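Local coordinates for protein periplasmic beta-glucosidase (Pseudomonas aeruginosa, PDB 6R5T) that probably hydrolyses terminal, non-reducing beta-D-glucosyl residues of beta-D-glucosides in the bacterial periplasm, releasing beta-D-glucose, at residues K648-T653 against M680-E685; T617-S622 against V641-S646; A12-A17 against S68-P73; D40-K45 against Q62-H67. The protein carries 1 engineered substitution. All blocks are in the same frame, centred on the assembly; numbering follows the deposited sequence.

Starting at the N terminus, interaction 3 opens at 12-17 and closes a 50-residue loop when 68-73 comes against it, tying the lead-in of helix 16-22 to the loop before strand 75-78. Interaction 4 (40-45 with 62-67) is nested inside that loop and joins barrel helices 34-42 and 55-65; the two touch where Val65 meets Lys71 and Ile72. Interactions 2 and 1 follow far along the chain in the fibronectin type III-like module, in series without crossing, closing loops of 18 and 26 residues. They touch through Asn645 of interaction 2, whose ND2 bonds to Leu681 O and whose O probably accepts from Gly684 N. About 59 to 64 Å separates the centres of these two pairs of contacts.

Interaction 1 of 4, residues K648-T653 against M680-E685; sequences KRAGAT and MLEPGE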
loop_
_atom_site.group_PDB
_atom_site.type_symbol
_atom_site.label_atom_id
_atom_site.label_comp_id
_atom_site.label_asym_id
_atom_site.label_seq_id
_atom_site.Cartn_x
_atom_site.Cartn_y
_atom_site.Cartn_z
ATOM N N LYS A 648 42.085 -10.384 1.643
ATOM C CA LYS A 648 43.385 -9.876 2.110
ATOM C C LYS A 648 43.279 -8.830 3.220
ATOM O O LYS A 648 44.323 -8.382 3.717
ATOM C CB LYS A 648 44.124 -9.280 0.906
ATOM C CG LYS A 648 44.299 -10.227 -0.278
ATOM C CD LYS A 648 44.381 -9.494 -1.607
ATOM C CE LYS A 648 44.837 -10.405 -2.729
ATOM N NZ LYS A 648 44.820 -9.687 -4.019
ATOM N N ARG A 649 42.072 -8.441 3.649
ATOM C CA ARG A 649 41.930 -7.438 4.716
ATOM C C ARG A 649 41.052 -8.037 5.795
ATOM O O ARG A 649 40.132 -8.771 5.485
ATOM C CB ARG A 649 41.296 -6.140 4.209
ATOM C CG ARG A 649 42.139 -5.451 3.145
ATOM C CD ARG A 649 41.366 -4.311 2.555
ATOM N NE ARG A 649 42.168 -3.589 1.619
ATOM C CZ ARG A 649 42.967 -2.568 1.937
ATOM N NH1 ARG A 649 43.011 -2.095 3.184
ATOM N NH2 ARG A 649 43.686 -2.009 0.975
ATOM N N ALA A 650 41.364 -7.691 7.038
ATOM C CA ALA A 650 40.494 -8.020 8.161
ATOM C C ALA A 650 39.140 -7.355 7.929
ATOM O O ALA A 650 39.075 -6.270 7.385
ATOM C CB ALA A 650 41.112 -7.555 9.449
ATOM N N GLY A 651 38.082 -7.994 8.381
ATOM C CA GLY A 651 36.765 -7.341 8.342
ATOM C C GLY A 651 35.710 -8.216 8.954
ATOM O O GLY A 651 35.904 -9.441 9.117
ATOM N N ALA A 652 34.561 -7.599 9.183
ATOM C CA ALA A 652 33.398 -8.317 9.700
ATOM C C ALA A 652 32.353 -8.483 8.590
ATOM O O ALA A 652 32.300 -7.686 7.627
ATOM C CB ALA A 652 32.842 -7.585 10.894
ATOM N N THR A 653 31.553 -9.517 8.790
ATOM C CA THR A 653 30.308 -9.727 8.030
ATOM C C THR A 653 29.277 -10.302 8.990
ATOM O O THR A 653 29.542 -10.465 10.203
ATOM C CB THR A 653 30.531 -10.607 6.802
ATOM O OG1 THR A 653 29.319 -10.615 6.032
ATOM C CG2 THR A 653 30.858 -12.035 7.151
ATOM N N MET A 680 33.953 -10.755 13.218
ATOM C CA MET A 680 35.158 -10.061 12.733
ATOM C C MET A 680 36.269 -11.082 12.498
ATOM O O MET A 680 36.580 -11.867 13.411
ATOM C CB MET A 680 35.618 -9.048 13.784
ATOM C CG MET A 680 36.989 -8.474 13.540
ATOM S SD MET A 680 37.149 -7.558 12.008
ATOM C CE MET A 680 36.304 -6.077 12.554
ATOM N N LEU A 681 36.829 -11.128 11.297
ATOM C CA LEU A 681 37.854 -12.155 10.973
ATOM C C LEU A 681 39.069 -11.515 10.346
ATOM O O LEU A 681 38.969 -10.641 9.461
ATOM C CB LEU A 681 37.282 -13.185 10.011
ATOM C CG LEU A 681 36.161 -14.055 10.554
ATOM C CD1 LEU A 681 35.644 -14.878 9.409
ATOM C CD2 LEU A 681 36.586 -14.944 11.690
ATOM N N GLU A 682 40.245 -11.946 10.777
ATOM C CA GLU A 682 41.447 -11.598 10.036
ATOM C C GLU A 682 41.467 -12.410 8.740
ATOM O O GLU A 682 40.838 -13.461 8.635
ATOM C CB GLU A 682 42.686 -11.923 10.903
ATOM C CG GLU A 682 42.738 -11.180 12.232
ATOM C CD GLU A 682 43.129 -9.718 12.128
ATOM O OE1 GLU A 682 43.105 -9.059 13.157
ATOM O OE2 GLU A 682 43.614 -9.297 11.060
ATOM N N PRO A 683 42.277 -12.030 7.741
ATOM C CA PRO A 683 42.478 -12.845 6.557
ATOM C C PRO A 683 42.898 -14.286 6.878
ATOM O O PRO A 683 43.762 -14.489 7.721
ATOM C CB PRO A 683 43.529 -12.079 5.770
ATOM C CG PRO A 683 43.443 -10.680 6.299
ATOM C CD PRO A 683 43.071 -10.797 7.744
ATOM N N GLY A 684 42.214 -15.255 6.267
ATOM C CA GLY A 684 42.420 -16.691 6.498
ATOM C C GLY A 684 41.895 -17.211 7.821
ATOM O O GLY A 684 42.049 -18.407 8.052
ATOM N N GLU A 685 41.265 -16.392 8.658
ATOM C CA GLU A 685 40.612 -16.859 9.894
ATOM C C GLU A 685 39.273 -17.506 9.550
ATOM O O GLU A 685 38.593 -17.045 8.624
ATOM C CB GLU A 685 40.477 -15.715 10.881
ATOM C CG GLU A 685 40.112 -16.125 12.284
ATOM C CD GLU A 685 39.944 -14.981 13.268
ATOM O OE1 GLU A 685 39.441 -15.303 14.366
ATOM O OE2 GLU A 685 40.237 -13.773 12.940
#
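This is the open end of a beta hairpin in the fibronectin type III-like domain, where strand 651-660 begins and strand 672-681 runs out against it, antiparallel. Met680 shares one face of the sheet with Ala652, its partner in a non-hydrogen-bonded pair. It starts with CG anti to its backbone N, then bends at both following torsions, so the thioether curls back across the neighbouring strand. SD comes to rest on the Gly651 peptide, 3.4 Å from Gly651 C, and the terminal CE lies alongside Ala652 CB. Leu681 points to the other face and packs on Leu643 of strand 636-645. Past the strand end, the Pro683 ring covers the incoming chain: its CG touches Lys648 O at 3.6 Å and its CD lies beside Ala650 N. Glu682 sets off away from the partner, but a bend at chi2 (-75°) folds its carboxylate round until OE2 meets Ala650 CB at 3.4 Å. The frame for these side chains is the hydrogen-bonded pair of Gly651 and Leu681: Gly651 N reaches Leu681 O at 3.0 Å, lying in the carbonyl plane, while Leu681 N approaches Gly651 O (2.9 Å) from above the plane of the Gly651 carbonyl. A type II beta turn from Glu682 to Glu685 then reverses the chain, with Gly684 at positive phi (73°). Two bonds fasten the turn: Glu685 N donates to Glu682 O, and Glu682 N donates to Glu685 OE2 at 2.8 Å, along the lone pair turned away from the other carboxylate oxygen.

Interaction 2 of 4, residues T617-S622 against V641-S646; sequences TEFSLS and VTLSNS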
loop_
_atom_site.group_PDB
_atom_site.type_symbol
_atom_site.label_atom_id
_atom_site.label_comp_id
_atom_site.label_asym_id
_atom_site.label_seq_id
_atom_site.Cartn_x
_atom_site.Cartn_y
_atom_site.Cartn_z
ATOM N N THR A 617 37.039 -7.137 1.877
ATOM C CA THR A 617 37.521 -8.532 1.756
ATOM C C THR A 617 36.406 -9.417 1.232
ATOM O O THR A 617 35.308 -8.941 0.950
ATOM C CB THR A 617 38.094 -8.976 3.103
ATOM O OG1 THR A 617 38.932 -10.091 2.854
ATOM C CG2 THR A 617 37.025 -9.339 4.116
ATOM N N GLU A 618 36.707 -10.678 1.072
ATOM C CA GLU A 618 35.717 -11.682 0.607
ATOM C C GLU A 618 35.551 -12.721 1.707
ATOM O O GLU A 618 36.506 -12.993 2.463
ATOM C CB GLU A 618 36.136 -12.361 -0.702
ATOM C CG GLU A 618 35.806 -11.530 -1.935
ATOM C CD GLU A 618 34.338 -11.261 -2.264
ATOM O OE1 GLU A 618 33.421 -11.871 -1.656
ATOM O OE2 GLU A 618 34.109 -10.397 -3.114
ATOM N N PHE A 619 34.356 -13.252 1.800
ATOM C CA PHE A 619 34.027 -14.277 2.795
ATOM C C PHE A 619 33.492 -15.521 2.093
ATOM O O PHE A 619 32.929 -15.459 0.956
ATOM C CB PHE A 619 33.019 -13.737 3.810
ATOM C CG PHE A 619 33.522 -12.571 4.629
ATOM C CD1 PHE A 619 34.230 -12.775 5.809
ATOM C CD2 PHE A 619 33.271 -11.267 4.225
ATOM C CE1 PHE A 619 34.674 -11.689 6.562
ATOM C CE2 PHE A 619 33.700 -10.196 4.981
ATOM C CZ PHE A 619 34.441 -10.414 6.138
ATOM N N SER A 620 33.726 -16.645 2.741
ATOM C CA SER A 620 33.271 -17.982 2.281
ATOM C C SER A 620 32.506 -18.650 3.410
ATOM O O SER A 620 32.840 -18.453 4.589
ATOM C CB SER A 620 34.414 -18.844 1.831
ATOM O OG SER A 620 35.174 -18.196 0.806
ATOM N N LEU A 621 31.427 -19.351 3.081
ATOM C CA LEU A 621 30.684 -20.199 4.047
ATOM C C LEU A 621 30.822 -21.644 3.589
ATOM O O LEU A 621 30.720 -21.920 2.383
ATOM C CB LEU A 621 29.199 -19.835 4.132
ATOM C CG LEU A 621 28.857 -18.525 4.830
ATOM C CD1 LEU A 621 27.434 -18.095 4.594
ATOM C CD2 LEU A 621 29.083 -18.670 6.309
ATOM N N SER A 622 31.098 -22.531 4.533
ATOM C CA SER A 622 31.092 -23.981 4.289
ATOM C C SER A 622 29.639 -24.408 4.146
ATOM O O SER A 622 28.711 -23.643 4.425
ATOM C CB SER A 622 31.783 -24.698 5.410
ATOM O OG SER A 622 31.024 -24.658 6.615
ATOM N N VAL A 641 27.667 -23.781 10.448
ATOM C CA VAL A 641 28.376 -23.362 9.237
ATOM C C VAL A 641 29.712 -22.762 9.674
ATOM O O VAL A 641 29.763 -22.168 10.763
ATOM C CB VAL A 641 27.494 -22.389 8.449
ATOM C CG1 VAL A 641 27.351 -21.039 9.158
ATOM C CG2 VAL A 641 27.938 -22.277 7.038
ATOM N N THR A 642 30.728 -22.920 8.849
ATOM C CA THR A 642 32.029 -22.262 9.090
ATOM C C THR A 642 32.124 -21.055 8.173
ATOM O O THR A 642 32.038 -21.225 6.936
ATOM C CB THR A 642 33.212 -23.221 8.935
ATOM O OG1 THR A 642 32.955 -24.229 9.918
ATOM C CG2 THR A 642 34.546 -22.565 9.223
ATOM N N LEU A 643 32.415 -19.905 8.769
ATOM C CA LEU A 643 32.704 -18.660 8.029
ATOM C C LEU A 643 34.212 -18.483 7.919
ATOM O O LEU A 643 34.885 -18.584 8.970
ATOM C CB LEU A 643 32.082 -17.495 8.777
ATOM C CG LEU A 643 32.378 -16.115 8.205
ATOM C CD1 LEU A 643 31.659 -15.879 6.887
ATOM C CD2 LEU A 643 32.036 -15.028 9.215
ATOM N N SER A 644 34.699 -18.132 6.742
ATOM C CA SER A 644 36.140 -17.849 6.504
ATOM C C SER A 644 36.317 -16.493 5.829
ATOM O O SER A 644 35.494 -16.117 4.973
ATOM C CB SER A 644 36.764 -18.935 5.647
ATOM O OG SER A 644 36.491 -20.201 6.193
ATOM N N ASN A 645 37.363 -15.781 6.184
ATOM C CA ASN A 645 37.787 -14.581 5.462
ATOM C C ASN A 645 38.755 -15.068 4.392
ATOM O O ASN A 645 39.881 -15.508 4.731
ATOM C CB ASN A 645 38.416 -13.574 6.422
ATOM C CG ASN A 645 38.829 -12.276 5.783
ATOM O OD1 ASN A 645 39.026 -12.221 4.567
ATOM N ND2 ASN A 645 39.019 -11.239 6.583
ATOM N N SER A 646 38.300 -15.058 3.150
ATOM C CA SER A 646 39.086 -15.611 2.029
ATOM C C SER A 646 39.753 -14.491 1.218
ATOM O O SER A 646 40.246 -14.783 0.099
ATOM C CB SER A 646 38.192 -16.507 1.190
ATOM O OG SER A 646 37.048 -15.809 0.763
#
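Backbone bonds set the antiparallel register of strands 619-626 and 636-645. Ser620 and Ser644 form a hydrogen-bonded pair, N to O at 2.9 Å both ways, and Ser622 N donates to Thr642 O. Where the strand pattern would call for a main-chain acceptor, Ser622 turns its own OG inward (chi1 70°) to take the N-H of Thr642 at 2.8 Å. At the other end, Ser646 N bonds to Glu618 O.

Most other side-chain polar contacts gather at this end. Thr617 OG1 donates to Asn645 OD1 at 2.7 Å, in the amide plane and on a lone pair; Gly647 N also binds that oxygen, while ND2 serves Leu681 O and Arg649 O, so the buried amide is fixed in rotation. Ser620 OG and Ser646 OG share a bond of 3.0 Å.

Apolar contacts occupy the face bearing Phe619, Leu621 and Leu643. Leu643 CD1 nestles between Phe619 CB and Leu621 CD2, the latter 3.8 Å away and also touching Val641 CG2.

Strand 636-645 is the middle of a three-stranded sheet, flanked by 686-694, and Leu643 reaches into the sandwich core against strands 651-660 and 672-681.

Interaction 3 of 4, residues A12-A17 against S68-P73; sequences ARMSNA and SRLKIP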
loop_
_atom_site.group_PDB
_atom_site.type_symbol
_atom_site.label_atom_id
_atom_site.label_comp_id
_atom_site.label_asym_id
_atom_site.label_seq_id
_atom_site.Cartn_x
_atom_site.Cartn_y
_atom_site.Cartn_z
ATOM N N ALA A 12 -4.124 7.787 49.343
ATOM C CA ALA A 12 -5.166 8.001 50.382
ATOM C C ALA A 12 -5.115 9.451 50.863
ATOM O O ALA A 12 -6.092 9.894 51.468
ATOM C CB ALA A 12 -5.014 7.013 51.544
ATOM N N ARG A 13 -4.028 10.174 50.638
ATOM C CA ARG A 13 -3.895 11.581 51.073
ATOM C C ARG A 13 -4.418 12.543 50.001
ATOM O O ARG A 13 -4.525 13.763 50.260
ATOM C CB ARG A 13 -2.430 11.911 51.364
ATOM C CG ARG A 13 -1.734 10.996 52.358
ATOM C CD ARG A 13 -0.297 11.424 52.613
ATOM N NE ARG A 13 -0.331 12.733 53.201
ATOM C CZ ARG A 13 0.702 13.487 53.524
ATOM N NH1 ARG A 13 1.922 13.037 53.331
ATOM N NH2 ARG A 13 0.482 14.691 54.027
ATOM N N MET A 14 -4.589 12.060 48.760
ATOM C CA MET A 14 -4.722 12.970 47.605
ATOM C C MET A 14 -6.182 13.248 47.290
ATOM O O MET A 14 -6.995 12.336 47.228
ATOM C CB MET A 14 -4.023 12.368 46.374
ATOM C CG MET A 14 -2.551 12.308 46.580
ATOM S SD MET A 14 -1.729 11.311 45.269
ATOM C CE MET A 14 -1.823 12.500 43.922
ATOM N N SER A 15 -6.471 14.520 47.040
ATOM C CA SER A 15 -7.750 14.955 46.458
ATOM C C SER A 15 -7.796 14.474 45.013
ATOM O O SER A 15 -6.698 14.240 44.415
ATOM C CB SER A 15 -7.948 16.448 46.483
ATOM O OG SER A 15 -6.964 17.109 45.730
ATOM N N ASN A 16 -8.974 14.478 44.441
ATOM C CA ASN A 16 -9.047 14.207 42.980
ATOM C C ASN A 16 -8.300 15.270 42.196
ATOM O O ASN A 16 -7.648 14.922 41.176
ATOM C CB ASN A 16 -10.475 14.035 42.492
ATOM C CG ASN A 16 -10.938 12.599 42.619
ATOM O OD1 ASN A 16 -10.207 11.708 43.058
ATOM N ND2 ASN A 16 -12.177 12.378 42.237
ATOM N N ALA A 17 -8.302 16.530 42.628
ATOM C CA ALA A 17 -7.527 17.569 41.936
ATOM C C ALA A 17 -6.053 17.162 41.875
ATOM O O ALA A 17 -5.355 17.362 40.815
ATOM C CB ALA A 17 -7.752 18.884 42.635
ATOM N N SER A 68 4.152 23.058 46.865
ATOM C CA SER A 68 2.822 22.403 46.781
ATOM C C SER A 68 2.519 21.757 48.125
ATOM O O SER A 68 3.439 21.604 48.960
ATOM C CB SER A 68 2.757 21.373 45.645
ATOM O OG SER A 68 3.674 20.335 45.856
ATOM N N ARG A 69 1.306 21.292 48.292
ATOM C CA ARG A 69 0.905 20.659 49.579
ATOM C C ARG A 69 1.637 19.340 49.781
ATOM O O ARG A 69 2.236 19.139 50.843
ATOM C CB ARG A 69 -0.596 20.500 49.611
ATOM C CG ARG A 69 -1.104 20.004 50.954
ATOM C CD ARG A 69 -2.592 19.751 50.896
ATOM N NE ARG A 69 -2.922 18.454 50.284
ATOM C CZ ARG A 69 -3.091 17.312 50.943
ATOM N NH1 ARG A 69 -2.820 17.233 52.246
ATOM N NH2 ARG A 69 -3.459 16.232 50.278
ATOM N N LEU A 70 1.606 18.437 48.786
ATOM C CA LEU A 70 2.219 17.088 48.950
ATOM C C LEU A 70 3.663 16.973 48.442
ATOM O O LEU A 70 4.295 15.971 48.779
ATOM C CB LEU A 70 1.323 16.047 48.271
ATOM C CG LEU A 70 -0.032 15.829 48.940
ATOM C CD1 LEU A 70 -0.897 14.874 48.137
ATOM C CD2 LEU A 70 0.154 15.309 50.353
ATOM N N LYS A 71 4.154 17.944 47.694
ATOM C CA LYS A 71 5.558 18.005 47.233
ATOM C C LYS A 71 5.881 16.753 46.405
ATOM O O LYS A 71 6.966 16.217 46.550
ATOM C CB LYS A 71 6.499 18.174 48.438
ATOM C CG LYS A 71 6.102 19.417 49.255
ATOM C CD LYS A 71 6.761 19.599 50.575
ATOM C CE LYS A 71 6.231 20.830 51.292
ATOM N NZ LYS A 71 4.831 20.634 51.719
ATOM N N ILE A 72 4.950 16.302 45.571
ATOM C CA ILE A 72 5.213 15.115 44.706
ATOM C C ILE A 72 6.160 15.588 43.608
ATOM O O ILE A 72 5.833 16.518 42.874
ATOM C CB ILE A 72 3.900 14.535 44.145
ATOM C CG1 ILE A 72 2.988 14.009 45.265
ATOM C CG2 ILE A 72 4.214 13.453 43.134
ATOM C CD1 ILE A 72 1.632 13.631 44.813
ATOM N N PRO A 73 7.332 14.936 43.450
ATOM C CA PRO A 73 8.311 15.378 42.465
ATOM C C PRO A 73 7.828 15.157 41.021
ATOM O O PRO A 73 6.998 14.275 40.771
ATOM C CB PRO A 73 9.515 14.501 42.683
ATOM C CG PRO A 73 8.937 13.263 43.247
ATOM C CD PRO A 73 7.796 13.737 44.152
#
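Leu70 is the wedge of this contact, its two methyls parted between neighbouring residues. CD1 presses on Met14 CG at 3.4 Å, closer than a methyl and a methylene carbon normally come. CD2 lies over the centre of one face of the Arg13 guanidinium, 3.7 Å from Arg13 CZ, and also over a face of the Arg69 guanidinium, nearer its rim. One methyl thus sits against two cations, whose like charges approach to 4.5 Å between Arg13 NH2 and Arg69 NH1. Arg69 NH2 also donates to Arg13 O (2.7 Å), in its own plane but along a bent N-H path of 131°. Deeper in, Met14 and Ile72 meet tip to tip, Met14 CE 3.7 Å from Ile72 CD1.

The next shell holds these groups in place. Glu18 forms a salt bridge with Arg69 NE and accepts the N-H of Ser15, whose hydroxyl caps the start of helix 16-22 in the manner of a capping box. Met14 and Ile72 both also pack on Leu318 of helix 307-323.

The contact thereby joins the lead-in to helix 16-22 with the loop between helix 55-65 and strand 75-78, an alpha-to-beta turn of the TIM barrel in the family 3 glycosidase N-terminal domain.

Interaction 4 of 4, residues D40-K45 against Q62-H67; sequences DIRAGK and QDQVRH
Arg42 and Gln64 lie alongside each other and extend in a common direction from the ends of two successive barrel helices, 34-42 and 55-65. Arg42 has CG anti to its carbonyl carbon, continues extended through chi2, then bends at chi3 (-68°), which brings NH1 round to Gln64 OE1 at 3.0 Å. The oxygen lies in the guanidinium plane, yet the N-H comes down from above the amide plane, and the two flat groups stand almost perpendicular, 89° apart. Gln64 is itself bent at chi2 (-48°), folding its amide back over its own helix so that NE2 reaches Ala60 O; both amide ends are therefore held. The aliphatic part of Arg42 lies along His67, with CD 3.8 Å from His67 CD2.

On the buried side, Ile41 turns CG2 anti to its backbone N and sets it on Gln64 CB at 3.5 Å, the two side chains set nearly perpendicular. The same methyl meets Val65 CG2 at 3.8 Å. Just beyond, Gly44 ends the first helix in a Schellman motif.

Chemically, a neutral amide accepts from a cation here, so the link is a charge-assisted hydrogen bond, without a salt bridge between the segments. The guanidinium probably polarises the Gln64 carbonyl; not in contact with the imidazole of His67, it might slightly disfavour protonation of that ring.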
loop_
_atom_site.group_PDB
_atom_site.type_symbol
_atom_site.label_atom_id
_atom_site.label_comp_id
_atom_site.label_asym_id
_atom_site.label_seq_id
_atom_site.Cartn_x
_atom_site.Cartn_y
_atom_site.Cartn_z
ATOM N N ASP A 40 1.649 26.576 38.188
ATOM C CA ASP A 40 0.866 25.321 38.193
ATOM C C ASP A 40 1.631 24.245 38.936
ATOM O O ASP A 40 0.987 23.447 39.645
ATOM C CB ASP A 40 0.488 24.875 36.780
ATOM C CG ASP A 40 -0.722 25.589 36.208
ATOM O OD1 ASP A 40 -1.302 26.454 36.900
ATOM O OD2 ASP A 40 -1.075 25.282 35.052
ATOM N N ILE A 41 2.946 24.168 38.800
ATOM C CA ILE A 41 3.743 23.174 39.565
ATOM C C ILE A 41 3.569 23.457 41.067
ATOM O O ILE A 41 3.341 22.506 41.827
ATOM C CB ILE A 41 5.213 23.185 39.161
ATOM C CG1 ILE A 41 5.400 22.790 37.688
ATOM C CG2 ILE A 41 6.018 22.339 40.127
ATOM C CD1 ILE A 41 6.780 23.160 37.167
ATOM N N ARG A 42 3.628 24.725 41.467
ATOM C CA ARG A 42 3.537 25.080 42.908
ATOM C C ARG A 42 2.168 24.652 43.423
ATOM O O ARG A 42 2.074 24.349 44.606
ATOM C CB ARG A 42 3.765 26.580 43.114
ATOM C CG ARG A 42 5.194 27.055 42.859
ATOM C CD ARG A 42 5.425 28.507 43.342
ATOM N NE ARG A 42 4.698 29.503 42.568
ATOM C CZ ARG A 42 5.173 30.112 41.474
ATOM N NH1 ARG A 42 6.361 29.806 40.986
ATOM N NH2 ARG A 42 4.431 30.996 40.835
ATOM N N ALA A 43 1.137 24.642 42.571
ATOM C CA ALA A 43 -0.263 24.320 42.911
ATOM C C ALA A 43 -0.528 22.807 42.881
ATOM O O ALA A 43 -1.649 22.415 43.138
ATOM C CB ALA A 43 -1.153 25.054 41.952
ATOM N N GLY A 44 0.446 21.974 42.522
ATOM C CA GLY A 44 0.238 20.513 42.414
ATOM C C GLY A 44 -0.495 20.115 41.132
ATOM O O GLY A 44 -1.033 18.993 41.064
ATOM N N LYS A 45 -0.516 20.977 40.110
ATOM C CA LYS A 45 -1.353 20.767 38.913
ATOM C C LYS A 45 -0.526 20.225 37.749
ATOM O O LYS A 45 -1.093 20.138 36.673
ATOM C CB LYS A 45 -2.019 22.074 38.491
ATOM C CG LYS A 45 -3.003 22.584 39.533
ATOM C CD LYS A 45 -4.113 23.421 39.001
ATOM C CE LYS A 45 -3.808 24.895 38.999
ATOM N NZ LYS A 45 -5.058 25.701 38.939
ATOM N N GLN A 62 11.886 21.489 39.548
ATOM C CA GLN A 62 11.781 20.582 40.727
ATOM C C GLN A 62 11.692 21.444 42.006
ATOM O O GLN A 62 10.978 21.057 42.967
ATOM C CB GLN A 62 12.964 19.633 40.738
ATOM C CG GLN A 62 12.752 18.338 41.489
ATOM C CD GLN A 62 11.717 17.405 40.867
ATOM O OE1 GLN A 62 10.541 17.616 41.066
ATOM N NE2 GLN A 62 12.140 16.335 40.187
ATOM N N ASP A 63 12.361 22.600 42.001
ATOM C CA ASP A 63 12.322 23.523 43.156
ATOM C C ASP A 63 10.893 23.999 43.422
ATOM O O ASP A 63 10.591 24.274 44.588
ATOM C CB ASP A 63 13.244 24.717 42.978
ATOM C CG ASP A 63 14.724 24.416 43.126
ATOM O OD1 ASP A 63 15.128 23.342 43.620
ATOM O OD2 ASP A 63 15.484 25.264 42.712
ATOM N N GLN A 64 10.059 24.151 42.400
ATOM C CA GLN A 64 8.693 24.686 42.557
ATOM C C GLN A 64 7.840 23.683 43.319
ATOM O O GLN A 64 6.836 24.100 43.924
ATOM C CB GLN A 64 8.054 25.028 41.223
ATOM C CG GLN A 64 8.885 26.006 40.411
ATOM C CD GLN A 64 9.319 27.181 41.251
ATOM O OE1 GLN A 64 8.469 27.889 41.798
ATOM N NE2 GLN A 64 10.631 27.358 41.395
ATOM N N VAL A 65 8.175 22.394 43.250
ATOM C CA VAL A 65 7.390 21.322 43.924
ATOM C C VAL A 65 7.351 21.557 45.437
ATOM O O VAL A 65 6.338 21.218 46.047
ATOM C CB VAL A 65 7.986 19.952 43.576
ATOM C CG1 VAL A 65 7.480 18.866 44.463
ATOM C CG2 VAL A 65 7.716 19.625 42.118
ATOM N N ARG A 66 8.443 22.061 45.997
ATOM C CA ARG A 66 8.555 22.309 47.461
ATOM C C ARG A 66 7.401 23.206 47.914
ATOM O O ARG A 66 7.135 23.242 49.145
ATOM C CB ARG A 66 9.885 22.986 47.803
ATOM C CG ARG A 66 11.147 22.195 47.465
ATOM C CD ARG A 66 12.287 22.498 48.446
ATOM N NE ARG A 66 13.582 22.994 47.969
ATOM C CZ ARG A 66 13.874 24.278 47.736
ATOM N NH1 ARG A 66 12.935 25.209 47.837
ATOM N NH2 ARG A 66 15.098 24.620 47.360
ATOM N N HIS A 67 6.752 23.971 47.023
ATOM C CA HIS A 67 5.684 24.927 47.410
ATOM C C HIS A 67 4.296 24.284 47.367
ATOM O O HIS A 67 3.342 24.927 47.777
ATOM C CB HIS A 67 5.699 26.194 46.552
ATOM C CG HIS A 67 6.953 26.974 46.684
ATOM N ND1 HIS A 67 7.291 27.669 47.845
ATOM C CD2 HIS A 67 7.975 27.152 45.819
ATOM C CE1 HIS A 67 8.459 28.255 47.665
ATOM N NE2 HIS A 67 8.898 27.961 46.429
#